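Local coordinates for conserved uncharacterized protein (predicted phosphoesterase COG0622) (Streptococcus pneumoniae, PDB 3CK2) that is predicted to be a metal-dependent phosphoesterase of the calcineurin-like superfamily, and binds two manganese ions at a site formed by loops at the ends of its beta strands, at residues 69-74 with 80-85; 86-91 with 95-100; 131-136 with 160-165; 156-159 with 165-168. All coordinates share one frame; numbering follows the deposited sequence.

Followed from the N terminus, the four contacts fall into two pairs. Contact 1 closes the short hairpin of strands 70-75 and 78-83 at one margin of the five-stranded sheet. In series with it, contact 2 closes the loop that runs from this hairpin into helix 95-103, and the two touch where I81 CD1 lies 3.5 Å from W100 CE3. Contact 3 then spans the intervening strands 145-150 and 154-160, joining the loop after strand 125-130 to the turn that follows strand 154-160. Contact 4 lies beside it on the six-stranded sheet; both end on the same part of the chain and share E165. The centres of contacts 1 and 3 are about 21 Å apart.

Contact 1: residues 69-74 with 80-85; sequences ERLVTE and IIQTHG
Strands 70-74 and 80-83 run antiparallel, their short axes 4.8 Å apart at an angle of 161°; T73 and I80 form a hydrogen-bonded pair in which T73 N reaches I80 O at 2.9 Å (173° at the hydrogen) and I80 N returns to T73 O. Two residues back along the strand, L71 N gives a more bent bond to Q82 O, 3.0 Å in the carbonyl plane. V72 and I81 make the non-hydrogen-bonded pair between these two, with V72 CG2 4.3 Å from I81 CG2. This is a beta hairpin at the margin of the five-stranded sheet of the calcineurin-like fold, and strand 78-83 leads to H84, whose NE2 binds a manganese ion. The L71 and Q82 side chains lie alongside each other, L71 CD2 3.7 Å from Q82 OE1. A water joins that oxygen to T73 OG1, while R55 bonds to both T73 OG1 and, through its carbonyl, Q82 NE2. At the H84 end of the hairpin, T83 OG1 stands anti to the backbone N (chi1 -163°) and donates to E69 O at 3.0 Å, tilted from the carbonyl plane. E69 O also accepts from a water held by H84 N.

Contact 2: residues 86-91 with 95-100; sequences HLFDIN and QKLDYW
The loop between strand 78-83 and helix 95-103 turns back on the first turns of that helix, a strand-to-helix connection of the calcineurin-like fold, and F88 is its main apolar plug. The evidence is the number of neighbours round its ring. L97 CD1 sits over one face, 4.2 Å from the ring centroid and 18° off the normal, in a CH-pi contact. W100 approaches with its six-membered ring inclined by 24° to that of F88; the centroids are 5.0 Å apart and the rings are slid so far that they barely overlap, the nearest atoms being F88 CZ and W100 CE3 at 3.6 Å. The W100 side chain leaves the helix with CG anti to the backbone N (chi1 173°), which brings its ring back to F88 and T83 of the strand, and R70 makes a cation-pi contact with it. Beside F88, I90 CG2 packs on L97 CB at 4.1 Å. The backbone is linked through water: one molecule donates to F88 O and accepts from L97 N, both at 2.9 Å. On the outer side K96 runs past F88 O, its CB 3.6 Å from that oxygen, and its chain bends at the last torsion. K96 NZ thereby closes a salt bridge with D89 OD2 at 3.1 Å, using the anti lone pair of that carboxylate oxygen.

Contact 3: residues 131-136 with 160-165; sequences GSISQP and LTRDHE
Neither segment is regular here: the backbones come closest at I133 and R162, whose CA atoms are 7.2 Å apart, and residues 161-164 form a type I beta turn. The long side chain of R162 bridges the gap. Its chain bends at the third torsion (chi3 63°), and NH1 donates to I133 O at 2.8 Å, 159° at the hydrogen. The oxygen lies almost in the guanidinium plane, whereas the donor is tilted 26° from the carbonyl plane of I133. Nearer the backbone, R162 CG meets I133 CG1 at 4.1 Å, the two side chains crossing at about a right angle. The other terminal nitrogen, NH2, forms a salt bridge with D18, so the guanidinium is held at both ends. S134 OG, at its edge, is hydrogen-bonded to S15 O instead. S132 OG accepts from Q135 N at 2.8 Å in an ST motif, and Q135 O of the same loop accepts from ND1 of the manganese ligand H115, a second-shell bond. The contact lies against helix 19-29, where I21 touches both I133 and R162, and against strand 145-150, where Y145 packs on I133 and its hydroxyl bonds to H164 ND1.

Contact 4: residues 156-159 with 165-168; sequences KVDF and EVYP. With SRT (S,R meso-tartaric acid), chain F.
Two oxygens lie only 2.2 Å apart here, D158 OD1 and O2 of the bound meso-tartaric acid; the spacing is doubtful, but if real it suggests that an acid group there is protonated and donates. V166 closes in from the other segment, its CG1 at 3.7 Å from D158 OD1 and at 3.7 Å from the same tartrate oxygen. With CG1 anti to the backbone N (chi1 179°), the valine directs one methyl at that pair, while its CB faces tartrate O41. K156 bends at its second and fourth torsions to bring NZ to tartrate O1 at 2.7 Å; its salt bridge to D158 OD2 is long. R147 pairs with OD2 as well, and S171 OG is bonded to OD1, so K156, R147 and S171 all gather round the buried carboxylate. The two segments are joined by Y167 N to F159 O, 2.8 Å and nearly straight at 175°. One water accepts from F159 N and donates to Y167 O, each at 2.7 Å. Strand 154-160 and the loop leading to strand 172-175 thus form the site occupied by meso-tartaric acid in this crystal, on the six-stranded sheet, completed by S171 and separate from the residues that bind manganese.

Contact 1: residues 69-74 with 80-85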
loop_
_atom_site.group_PDB
_atom_site.type_symbol
_atom_site.label_atom_id
_atom_site.label_comp_id
_atom_site.label_asym_id
_atom_site.label_seq_id
_atom_site.Cartn_x
_atom_site.Cartn_y
_atom_site.Cartn_z
ATOM N N GLU A 69 8.205 6.615 -9.752
ATOM C CA GLU A 69 7.872 5.229 -10.079
ATOM C C GLU A 69 8.032 4.245 -8.919
ATOM O O GLU A 69 7.230 3.338 -8.763
ATOM C CB GLU A 69 8.730 4.744 -11.218
ATOM C CG GLU A 69 8.295 5.355 -12.535
ATOM C CD GLU A 69 9.203 4.983 -13.704
ATOM O OE1 GLU A 69 10.148 4.158 -13.555
ATOM O OE2 GLU A 69 8.938 5.522 -14.780
ATOM N N ARG A 70 9.086 4.432 -8.139
ATOM C CA ARG A 70 9.380 3.615 -6.973
ATOM C C ARG A 70 9.703 4.532 -5.838
ATOM O O ARG A 70 10.227 5.622 -6.026
ATOM C CB ARG A 70 10.609 2.731 -7.208
ATOM C CG ARG A 70 10.626 1.934 -8.500
ATOM C CD ARG A 70 11.980 1.251 -8.704
ATOM N NE ARG A 70 11.999 0.518 -9.968
ATOM C CZ ARG A 70 12.957 -0.341 -10.366
ATOM N NH1 ARG A 70 14.016 -0.631 -9.606
ATOM N NH2 ARG A 70 12.853 -0.940 -11.549
ATOM N N LEU A 71 9.435 4.063 -4.637
ATOM C CA LEU A 71 9.779 4.820 -3.424
ATOM C C LEU A 71 10.230 3.827 -2.367
ATOM O O LEU A 71 9.573 2.792 -2.141
ATOM C CB LEU A 71 8.572 5.638 -2.958
ATOM C CG LEU A 71 8.704 6.952 -2.214
ATOM C CD1 LEU A 71 9.694 7.919 -2.875
ATOM C CD2 LEU A 71 7.262 7.571 -2.067
ATOM N N VAL A 72 11.376 4.141 -1.758
ATOM C CA VAL A 72 11.906 3.408 -0.607
ATOM C C VAL A 72 11.692 4.243 0.651
ATOM O O VAL A 72 12.094 5.394 0.715
ATOM C CB VAL A 72 13.444 3.082 -0.794
ATOM C CG1 VAL A 72 14.001 2.372 0.432
ATOM C CG2 VAL A 72 13.657 2.239 -2.052
ATOM N N THR A 73 11.058 3.650 1.635
ATOM C CA THR A 73 10.776 4.293 2.888
ATOM C C THR A 73 11.354 3.427 4.000
ATOM O O THR A 73 10.960 2.313 4.191
ATOM C CB THR A 73 9.287 4.502 3.084
ATOM O OG1 THR A 73 8.776 5.292 2.030
ATOM C CG2 THR A 73 9.035 5.234 4.311
ATOM N N GLU A 74 12.342 3.939 4.701
ATOM C CA GLU A 74 12.958 3.182 5.761
ATOM C C GLU A 74 12.343 3.663 7.020
ATOM O O GLU A 74 12.379 4.826 7.326
ATOM C CB GLU A 74 14.464 3.318 5.774
ATOM C CG GLU A 74 15.053 3.331 4.407
ATOM C CD GLU A 74 16.202 2.391 4.220
ATOM O OE1 GLU A 74 16.782 2.413 3.136
ATOM O OE2 GLU A 74 16.533 1.640 5.137
ATOM N N ILE A 80 10.570 -0.543 3.596
ATOM C CA ILE A 80 9.384 -0.674 2.822
ATOM C C ILE A 80 9.758 -0.169 1.408
ATOM O O ILE A 80 10.398 0.878 1.254
ATOM C CB ILE A 80 8.241 0.185 3.464
ATOM C CG1 ILE A 80 7.999 -0.299 4.914
ATOM C CG2 ILE A 80 6.969 0.164 2.600
ATOM C CD1 ILE A 80 7.102 0.582 5.803
ATOM N N ILE A 81 9.396 -0.953 0.392
ATOM C CA ILE A 81 9.497 -0.535 -0.995
ATOM C C ILE A 81 8.067 -0.504 -1.537
ATOM O O ILE A 81 7.185 -1.174 -1.028
ATOM C CB ILE A 81 10.507 -1.393 -1.837
ATOM C CG1 ILE A 81 9.979 -2.800 -2.158
ATOM C CG2 ILE A 81 11.875 -1.502 -1.107
ATOM C CD1 ILE A 81 10.941 -3.616 -3.069
ATOM N N GLN A 82 7.867 0.310 -2.557
ATOM C CA GLN A 82 6.563 0.725 -2.996
ATOM C C GLN A 82 6.603 1.057 -4.478
ATOM O O GLN A 82 7.455 1.826 -4.939
ATOM C CB GLN A 82 6.188 1.975 -2.220
ATOM C CG GLN A 82 4.806 2.453 -2.401
ATOM C CD GLN A 82 4.558 3.790 -1.754
ATOM O OE1 GLN A 82 5.493 4.461 -1.270
ATOM N NE2 GLN A 82 3.298 4.211 -1.769
ATOM N N THR A 83 5.663 0.496 -5.215
ATOM C CA THR A 83 5.536 0.766 -6.647
ATOM C C THR A 83 4.097 0.513 -7.027
ATOM O O THR A 83 3.378 -0.146 -6.280
ATOM C CB THR A 83 6.548 -0.105 -7.487
ATOM O OG1 THR A 83 6.680 0.436 -8.794
ATOM C CG2 THR A 83 6.130 -1.563 -7.593
ATOM N N HIS A 84 3.645 1.049 -8.160
ATOM C CA HIS A 84 2.290 0.721 -8.629
ATOM C C HIS A 84 2.183 -0.729 -9.073
ATOM O O HIS A 84 1.348 -1.465 -8.583
ATOM C CB HIS A 84 1.831 1.668 -9.721
ATOM C CG HIS A 84 0.376 1.553 -10.064
ATOM N ND1 HIS A 84 -0.625 1.865 -9.166
ATOM C CD2 HIS A 84 -0.250 1.205 -11.221
ATOM C CE1 HIS A 84 -1.804 1.725 -9.758
ATOM N NE2 HIS A 84 -1.607 1.324 -11.002
ATOM N N GLY A 85 3.041 -1.147 -9.984
ATOM C CA GLY A 85 3.122 -2.570 -10.409
ATOM C C GLY A 85 3.163 -2.770 -11.911
ATOM O O GLY A 85 3.697 -3.746 -12.375
HETATM O O HOH W 1 4.860 2.955 -10.019
HETATM O O HOH W 2 7.893 3.746 0.123
#

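Contact 2: residues 86-91 with 95-100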
loop_
_atom_site.group_PDB
_atom_site.type_symbol
_atom_site.label_atom_id
_atom_site.label_comp_id
_atom_site.label_asym_id
_atom_site.label_seq_id
_atom_site.Cartn_x
_atom_site.Cartn_y
_atom_site.Cartn_z
ATOM N N HIS A 86 2.629 -1.811 -12.656
ATOM C CA HIS A 86 2.566 -1.878 -14.110
ATOM C C HIS A 86 3.926 -1.944 -14.792
ATOM O O HIS A 86 4.069 -2.568 -15.871
ATOM C CB HIS A 86 1.736 -0.693 -14.674
ATOM C CG HIS A 86 2.328 0.660 -14.430
ATOM N ND1 HIS A 86 2.475 1.183 -13.168
ATOM C CD2 HIS A 86 2.729 1.634 -15.286
ATOM C CE1 HIS A 86 2.993 2.398 -13.252
ATOM N NE2 HIS A 86 3.140 2.705 -14.526
ATOM N N LEU A 87 4.919 -1.316 -14.168
ATOM C CA LEU A 87 6.245 -1.300 -14.713
ATOM C C LEU A 87 6.961 -2.604 -14.415
ATOM O O LEU A 87 8.054 -2.793 -14.932
ATOM C CB LEU A 87 7.075 -0.104 -14.187
ATOM C CG LEU A 87 6.496 1.284 -14.477
ATOM C CD1 LEU A 87 7.242 2.358 -13.684
ATOM C CD2 LEU A 87 6.497 1.568 -15.991
ATOM N N PHE A 88 6.355 -3.484 -13.597
ATOM C CA PHE A 88 6.907 -4.820 -13.299
ATOM C C PHE A 88 6.092 -5.946 -13.980
ATOM O O PHE A 88 6.349 -7.118 -13.782
ATOM C CB PHE A 88 7.003 -5.039 -11.770
ATOM C CG PHE A 88 8.063 -4.189 -11.117
ATOM C CD1 PHE A 88 9.350 -4.671 -10.948
ATOM C CD2 PHE A 88 7.797 -2.870 -10.746
ATOM C CE1 PHE A 88 10.345 -3.875 -10.373
ATOM C CE2 PHE A 88 8.788 -2.082 -10.190
ATOM C CZ PHE A 88 10.065 -2.592 -10.002
ATOM N N ASP A 89 5.111 -5.555 -14.789
ATOM C CA ASP A 89 4.270 -6.502 -15.512
ATOM C C ASP A 89 3.660 -7.520 -14.564
ATOM O O ASP A 89 3.675 -8.723 -14.839
ATOM C CB ASP A 89 5.060 -7.226 -16.615
ATOM C CG ASP A 89 5.653 -6.276 -17.652
ATOM O OD1 ASP A 89 4.934 -5.379 -18.127
ATOM O OD2 ASP A 89 6.846 -6.446 -18.006
ATOM N N ILE A 90 3.118 -7.026 -13.458
ATOM C CA ILE A 90 2.566 -7.913 -12.424
ATOM C C ILE A 90 1.308 -8.679 -12.874
ATOM O O ILE A 90 0.978 -9.684 -12.276
ATOM C CB ILE A 90 2.363 -7.229 -11.032
ATOM C CG1 ILE A 90 1.358 -6.065 -11.081
ATOM C CG2 ILE A 90 3.688 -6.778 -10.501
ATOM C CD1 ILE A 90 1.073 -5.502 -9.713
ATOM N N ASN A 91 0.653 -8.235 -13.953
ATOM C CA ASN A 91 -0.462 -9.003 -14.543
ATOM C C ASN A 91 0.059 -10.254 -15.260
ATOM O O ASN A 91 -0.662 -11.209 -15.485
ATOM C CB ASN A 91 -1.277 -8.125 -15.506
ATOM C CG ASN A 91 -2.372 -7.327 -14.793
ATOM O OD1 ASN A 91 -3.332 -7.912 -14.289
ATOM N ND2 ASN A 91 -2.232 -5.994 -14.749
ATOM N N GLN A 95 7.454 -12.292 -10.727
ATOM C CA GLN A 95 8.883 -12.579 -10.716
ATOM C C GLN A 95 9.763 -11.316 -10.776
ATOM O O GLN A 95 10.788 -11.242 -10.100
ATOM C CB GLN A 95 9.241 -13.523 -11.870
ATOM C CG GLN A 95 8.653 -14.919 -11.696
ATOM C CD GLN A 95 9.199 -15.927 -12.681
ATOM O OE1 GLN A 95 9.244 -15.671 -13.892
ATOM N NE2 GLN A 95 9.608 -17.093 -12.173
ATOM N N LYS A 96 9.370 -10.333 -11.584
ATOM C CA LYS A 96 10.104 -9.082 -11.658
ATOM C C LYS A 96 9.947 -8.276 -10.355
ATOM O O LYS A 96 10.913 -7.770 -9.822
ATOM C CB LYS A 96 9.661 -8.261 -12.882
ATOM C CG LYS A 96 10.115 -8.833 -14.226
ATOM C CD LYS A 96 9.720 -7.931 -15.369
ATOM C CE LYS A 96 9.725 -8.653 -16.723
ATOM N NZ LYS A 96 8.335 -9.040 -17.237
ATOM N N LEU A 97 8.731 -8.170 -9.843
ATOM C CA LEU A 97 8.522 -7.492 -8.555
ATOM C C LEU A 97 9.311 -8.156 -7.398
ATOM O O LEU A 97 9.942 -7.475 -6.597
ATOM C CB LEU A 97 7.042 -7.451 -8.209
ATOM C CG LEU A 97 6.634 -6.565 -7.026
ATOM C CD1 LEU A 97 6.875 -5.070 -7.374
ATOM C CD2 LEU A 97 5.196 -6.845 -6.623
ATOM N N ASP A 98 9.285 -9.480 -7.336
ATOM C CA ASP A 98 10.007 -10.225 -6.311
ATOM C C ASP A 98 11.534 -10.114 -6.494
ATOM O O ASP A 98 12.267 -10.071 -5.519
ATOM C CB ASP A 98 9.558 -11.692 -6.338
ATOM C CG ASP A 98 10.128 -12.512 -5.203
ATOM O OD1 ASP A 98 9.836 -12.256 -4.023
ATOM O OD2 ASP A 98 10.858 -13.458 -5.485
ATOM N N TYR A 99 12.031 -10.079 -7.724
ATOM C CA TYR A 99 13.469 -9.899 -7.920
ATOM C C TYR A 99 13.953 -8.560 -7.320
ATOM O O TYR A 99 14.976 -8.495 -6.635
ATOM C CB TYR A 99 13.802 -9.983 -9.403
ATOM C CG TYR A 99 15.284 -9.848 -9.725
ATOM C CD1 TYR A 99 16.156 -10.921 -9.569
ATOM C CD2 TYR A 99 15.801 -8.642 -10.206
ATOM C CE1 TYR A 99 17.517 -10.797 -9.875
ATOM C CE2 TYR A 99 17.140 -8.509 -10.506
ATOM C CZ TYR A 99 17.994 -9.586 -10.343
ATOM O OH TYR A 99 19.309 -9.424 -10.655
ATOM N N TRP A 100 13.171 -7.508 -7.567
ATOM C CA TRP A 100 13.459 -6.160 -7.087
ATOM C C TRP A 100 13.415 -6.139 -5.583
ATOM O O TRP A 100 14.280 -5.552 -4.972
ATOM C CB TRP A 100 12.449 -5.149 -7.673
ATOM C CG TRP A 100 12.552 -3.755 -7.111
ATOM C CD1 TRP A 100 13.690 -3.008 -7.004
ATOM C CD2 TRP A 100 11.486 -2.929 -6.601
ATOM N NE1 TRP A 100 13.409 -1.782 -6.450
ATOM C CE2 TRP A 100 12.065 -1.703 -6.195
ATOM C CE3 TRP A 100 10.109 -3.109 -6.431
ATOM C CZ2 TRP A 100 11.310 -0.657 -5.641
ATOM C CZ3 TRP A 100 9.362 -2.067 -5.881
ATOM C CH2 TRP A 100 9.965 -0.857 -5.503
HETATM O O HOH W 3 6.407 -8.823 -11.493
HETATM O O HOH W 4 6.742 -10.094 -14.878
#

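Contact 3: residues 131-136 with 160-165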
loop_
_atom_site.group_PDB
_atom_site.type_symbol
_atom_site.label_atom_id
_atom_site.label_comp_id
_atom_site.label_asym_id
_atom_site.label_seq_id
_atom_site.Cartn_x
_atom_site.Cartn_y
_atom_site.Cartn_z
ATOM N N GLY A 131 -5.901 -3.511 -2.047
ATOM C CA GLY A 131 -7.123 -3.398 -2.821
ATOM C C GLY A 131 -7.262 -2.031 -3.454
ATOM O O GLY A 131 -6.355 -1.182 -3.363
ATOM N N SER A 132 -8.403 -1.799 -4.112
ATOM C CA SER A 132 -8.795 -0.464 -4.565
ATOM C C SER A 132 -9.818 0.204 -3.619
ATOM O O SER A 132 -10.881 -0.350 -3.317
ATOM C CB SER A 132 -9.307 -0.502 -5.999
ATOM O OG SER A 132 -9.837 0.765 -6.348
ATOM N N ILE A 133 -9.494 1.425 -3.173
ATOM C CA ILE A 133 -10.376 2.162 -2.270
ATOM C C ILE A 133 -11.581 2.765 -3.025
ATOM O O ILE A 133 -12.452 3.323 -2.394
ATOM C CB ILE A 133 -9.551 3.240 -1.438
ATOM C CG1 ILE A 133 -10.264 3.647 -0.130
ATOM C CG2 ILE A 133 -9.076 4.474 -2.300
ATOM C CD1 ILE A 133 -9.358 4.456 0.810
ATOM N N SER A 134 -11.616 2.677 -4.375
ATOM C CA SER A 134 -12.725 3.218 -5.188
ATOM C C SER A 134 -13.294 2.270 -6.220
ATOM O O SER A 134 -14.428 2.422 -6.564
ATOM C CB SER A 134 -12.289 4.477 -5.932
ATOM O OG SER A 134 -11.909 5.456 -5.017
ATOM N N GLN A 135 -12.514 1.322 -6.741
ATOM C CA GLN A 135 -12.921 0.484 -7.885
ATOM C C GLN A 135 -12.479 -0.943 -7.656
ATOM O O GLN A 135 -11.515 -1.426 -8.289
ATOM C CB GLN A 135 -12.230 0.973 -9.157
ATOM C CG GLN A 135 -12.759 2.291 -9.683
ATOM C CD GLN A 135 -12.103 2.739 -10.946
ATOM O OE1 GLN A 135 -12.417 3.820 -11.447
ATOM N NE2 GLN A 135 -11.204 1.939 -11.486
ATOM N N PRO A 136 -13.137 -1.616 -6.701
ATOM C CA PRO A 136 -12.802 -2.980 -6.358
ATOM C C PRO A 136 -13.030 -3.971 -7.511
ATOM O O PRO A 136 -13.987 -3.832 -8.285
ATOM C CB PRO A 136 -13.724 -3.263 -5.175
ATOM C CG PRO A 136 -14.857 -2.301 -5.334
ATOM C CD PRO A 136 -14.265 -1.106 -5.889
ATOM N N LEU A 160 -9.571 -2.737 5.567
ATOM C CA LEU A 160 -10.502 -1.790 6.186
ATOM C C LEU A 160 -11.400 -1.217 5.124
ATOM O O LEU A 160 -11.000 -1.039 3.977
ATOM C CB LEU A 160 -9.755 -0.657 6.893
ATOM C CG LEU A 160 -9.250 -0.819 8.347
ATOM C CD1 LEU A 160 -8.602 -2.124 8.624
ATOM C CD2 LEU A 160 -8.284 0.320 8.629
ATOM N N THR A 161 -12.635 -0.953 5.516
ATOM C CA THR A 161 -13.604 -0.408 4.610
ATOM C C THR A 161 -13.450 1.102 4.605
ATOM O O THR A 161 -12.644 1.676 5.357
ATOM C CB THR A 161 -15.046 -0.798 4.986
ATOM O OG1 THR A 161 -15.439 -0.117 6.172
ATOM C CG2 THR A 161 -15.214 -2.329 5.128
ATOM N N ARG A 162 -14.230 1.746 3.735
ATOM C CA ARG A 162 -14.277 3.209 3.662
ATOM C C ARG A 162 -14.888 3.862 4.894
ATOM O O ARG A 162 -14.823 5.109 5.037
ATOM C CB ARG A 162 -15.014 3.637 2.377
ATOM C CG ARG A 162 -14.105 3.458 1.156
ATOM C CD ARG A 162 -14.814 3.690 -0.182
ATOM N NE ARG A 162 -15.290 5.055 -0.327
ATOM C CZ ARG A 162 -14.854 5.938 -1.203
ATOM N NH1 ARG A 162 -13.962 5.605 -2.094
ATOM N NH2 ARG A 162 -15.373 7.156 -1.226
ATOM N N ASP A 163 -15.467 3.043 5.779
ATOM C CA ASP A 163 -15.884 3.494 7.101
ATOM C C ASP A 163 -14.886 3.114 8.184
ATOM O O ASP A 163 -15.142 3.338 9.360
ATOM C CB ASP A 163 -17.295 2.947 7.441
ATOM C CG ASP A 163 -18.389 3.576 6.589
ATOM O OD1 ASP A 163 -18.124 4.570 5.844
ATOM O OD2 ASP A 163 -19.514 3.076 6.665
ATOM N N HIS A 164 -13.749 2.544 7.770
ATOM C CA HIS A 164 -12.584 2.329 8.630
ATOM C C HIS A 164 -12.818 1.183 9.606
ATOM O O HIS A 164 -12.320 1.183 10.740
ATOM C CB HIS A 164 -12.211 3.624 9.368
ATOM C CG HIS A 164 -12.256 4.845 8.504
ATOM N ND1 HIS A 164 -11.403 5.029 7.442
ATOM C CD2 HIS A 164 -13.084 5.924 8.517
ATOM C CE1 HIS A 164 -11.691 6.176 6.849
ATOM N NE2 HIS A 164 -12.708 6.737 7.482
ATOM N N GLU A 165 -13.576 0.188 9.144
ATOM C CA GLU A 165 -13.883 -1.000 9.949
ATOM C C GLU A 165 -13.152 -2.147 9.312
ATOM O O GLU A 165 -13.040 -2.181 8.092
ATOM C CB GLU A 165 -15.367 -1.328 9.897
ATOM C CG GLU A 165 -16.295 -0.183 10.173
ATOM C CD GLU A 165 -16.585 0.041 11.623
ATOM O OE1 GLU A 165 -16.344 -0.865 12.465
ATOM O OE2 GLU A 165 -17.116 1.137 11.920
#

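Contact 4: residues 156-159 with 165-168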
loop_
_atom_site.group_PDB
_atom_site.type_symbol
_atom_site.label_atom_id
_atom_site.label_comp_id
_atom_site.label_asym_id
_atom_site.label_seq_id
_atom_site.Cartn_x
_atom_site.Cartn_y
_atom_site.Cartn_z
ATOM N N LYS A 156 0.979 -8.063 10.983
ATOM C CA LYS A 156 -0.461 -8.286 11.083
ATOM C C LYS A 156 -1.117 -7.406 10.027
ATOM O O LYS A 156 -0.903 -6.206 10.024
ATOM C CB LYS A 156 -0.980 -7.960 12.500
ATOM C CG LYS A 156 -2.525 -8.024 12.645
ATOM C CD LYS A 156 -3.103 -9.424 12.265
ATOM C CE LYS A 156 -4.618 -9.415 12.134
ATOM N NZ LYS A 156 -5.210 -8.733 13.314
ATOM N N VAL A 157 -1.871 -8.010 9.107
ATOM C CA VAL A 157 -2.594 -7.259 8.063
ATOM C C VAL A 157 -4.118 -7.340 8.224
ATOM O O VAL A 157 -4.696 -8.419 8.324
ATOM C CB VAL A 157 -2.213 -7.760 6.651
ATOM C CG1 VAL A 157 -2.988 -6.976 5.569
ATOM C CG2 VAL A 157 -0.650 -7.743 6.463
ATOM N N ASP A 158 -4.753 -6.176 8.291
ATOM C CA ASP A 158 -6.209 -6.071 8.241
ATOM C C ASP A 158 -6.608 -5.230 7.064
ATOM O O ASP A 158 -5.944 -4.248 6.745
ATOM C CB ASP A 158 -6.737 -5.401 9.486
ATOM C CG ASP A 158 -6.652 -6.293 10.702
ATOM O OD1 ASP A 158 -7.297 -7.376 10.755
ATOM O OD2 ASP A 158 -5.894 -5.912 11.591
ATOM N N PHE A 159 -7.698 -5.616 6.415
ATOM C CA PHE A 159 -8.283 -4.781 5.382
ATOM C C PHE A 159 -9.491 -4.022 5.918
ATOM O O PHE A 159 -10.288 -4.566 6.637
ATOM C CB PHE A 159 -8.614 -5.621 4.151
ATOM C CG PHE A 159 -7.395 -6.178 3.476
ATOM C CD1 PHE A 159 -6.786 -5.493 2.461
ATOM C CD2 PHE A 159 -6.861 -7.390 3.874
ATOM C CE1 PHE A 159 -5.683 -6.022 1.859
ATOM C CE2 PHE A 159 -5.757 -7.923 3.255
ATOM C CZ PHE A 159 -5.162 -7.232 2.258
ATOM N N GLU A 165 -13.576 0.188 9.144
ATOM C CA GLU A 165 -13.883 -1.000 9.949
ATOM C C GLU A 165 -13.152 -2.147 9.312
ATOM O O GLU A 165 -13.040 -2.181 8.092
ATOM C CB GLU A 165 -15.367 -1.328 9.897
ATOM C CG GLU A 165 -16.295 -0.183 10.173
ATOM C CD GLU A 165 -16.585 0.041 11.623
ATOM O OE1 GLU A 165 -16.344 -0.865 12.465
ATOM O OE2 GLU A 165 -17.116 1.137 11.920
ATOM N N VAL A 166 -12.710 -3.117 10.112
ATOM C CA VAL A 166 -12.081 -4.315 9.570
ATOM C C VAL A 166 -13.135 -5.067 8.752
ATOM O O VAL A 166 -14.281 -5.234 9.176
ATOM C CB VAL A 166 -11.460 -5.177 10.669
ATOM C CG1 VAL A 166 -10.824 -6.423 10.130
ATOM C CG2 VAL A 166 -10.417 -4.383 11.468
ATOM N N TYR A 167 -12.765 -5.443 7.545
ATOM C CA TYR A 167 -13.598 -6.312 6.757
ATOM C C TYR A 167 -13.189 -7.775 7.015
ATOM O O TYR A 167 -12.038 -8.162 6.814
ATOM C CB TYR A 167 -13.454 -5.963 5.284
ATOM C CG TYR A 167 -14.563 -6.500 4.441
ATOM C CD1 TYR A 167 -15.830 -5.967 4.538
ATOM C CD2 TYR A 167 -14.346 -7.540 3.557
ATOM C CE1 TYR A 167 -16.869 -6.419 3.767
ATOM C CE2 TYR A 167 -15.385 -8.006 2.742
ATOM C CZ TYR A 167 -16.645 -7.415 2.855
ATOM O OH TYR A 167 -17.698 -7.861 2.138
ATOM N N PRO A 168 -14.114 -8.577 7.520
ATOM C CA PRO A 168 -13.750 -9.926 7.937
ATOM C C PRO A 168 -13.500 -10.911 6.807
ATOM O O PRO A 168 -14.070 -10.784 5.755
ATOM C CB PRO A 168 -14.955 -10.374 8.771
ATOM C CG PRO A 168 -16.068 -9.566 8.302
ATOM C CD PRO A 168 -15.513 -8.252 7.837
HETATM O O1 SRT F . -7.488 -10.183 13.780
HETATM O O11 SRT F . -9.388 -11.101 13.130
HETATM C C1 SRT F . -8.691 -10.099 13.431
HETATM C C2 SRT F . -9.312 -8.729 13.344
HETATM O O2 SRT F . -8.457 -7.929 12.530
HETATM C C3 SRT F . -9.456 -7.997 14.693
HETATM O O3 SRT F . -9.410 -8.925 15.788
HETATM C C4 SRT F . -10.716 -7.150 14.760
HETATM O O4 SRT F . -10.888 -6.413 15.760
HETATM O O41 SRT F . -11.551 -7.160 13.824
HETATM O O HOH W 5 -9.385 -7.715 6.934
#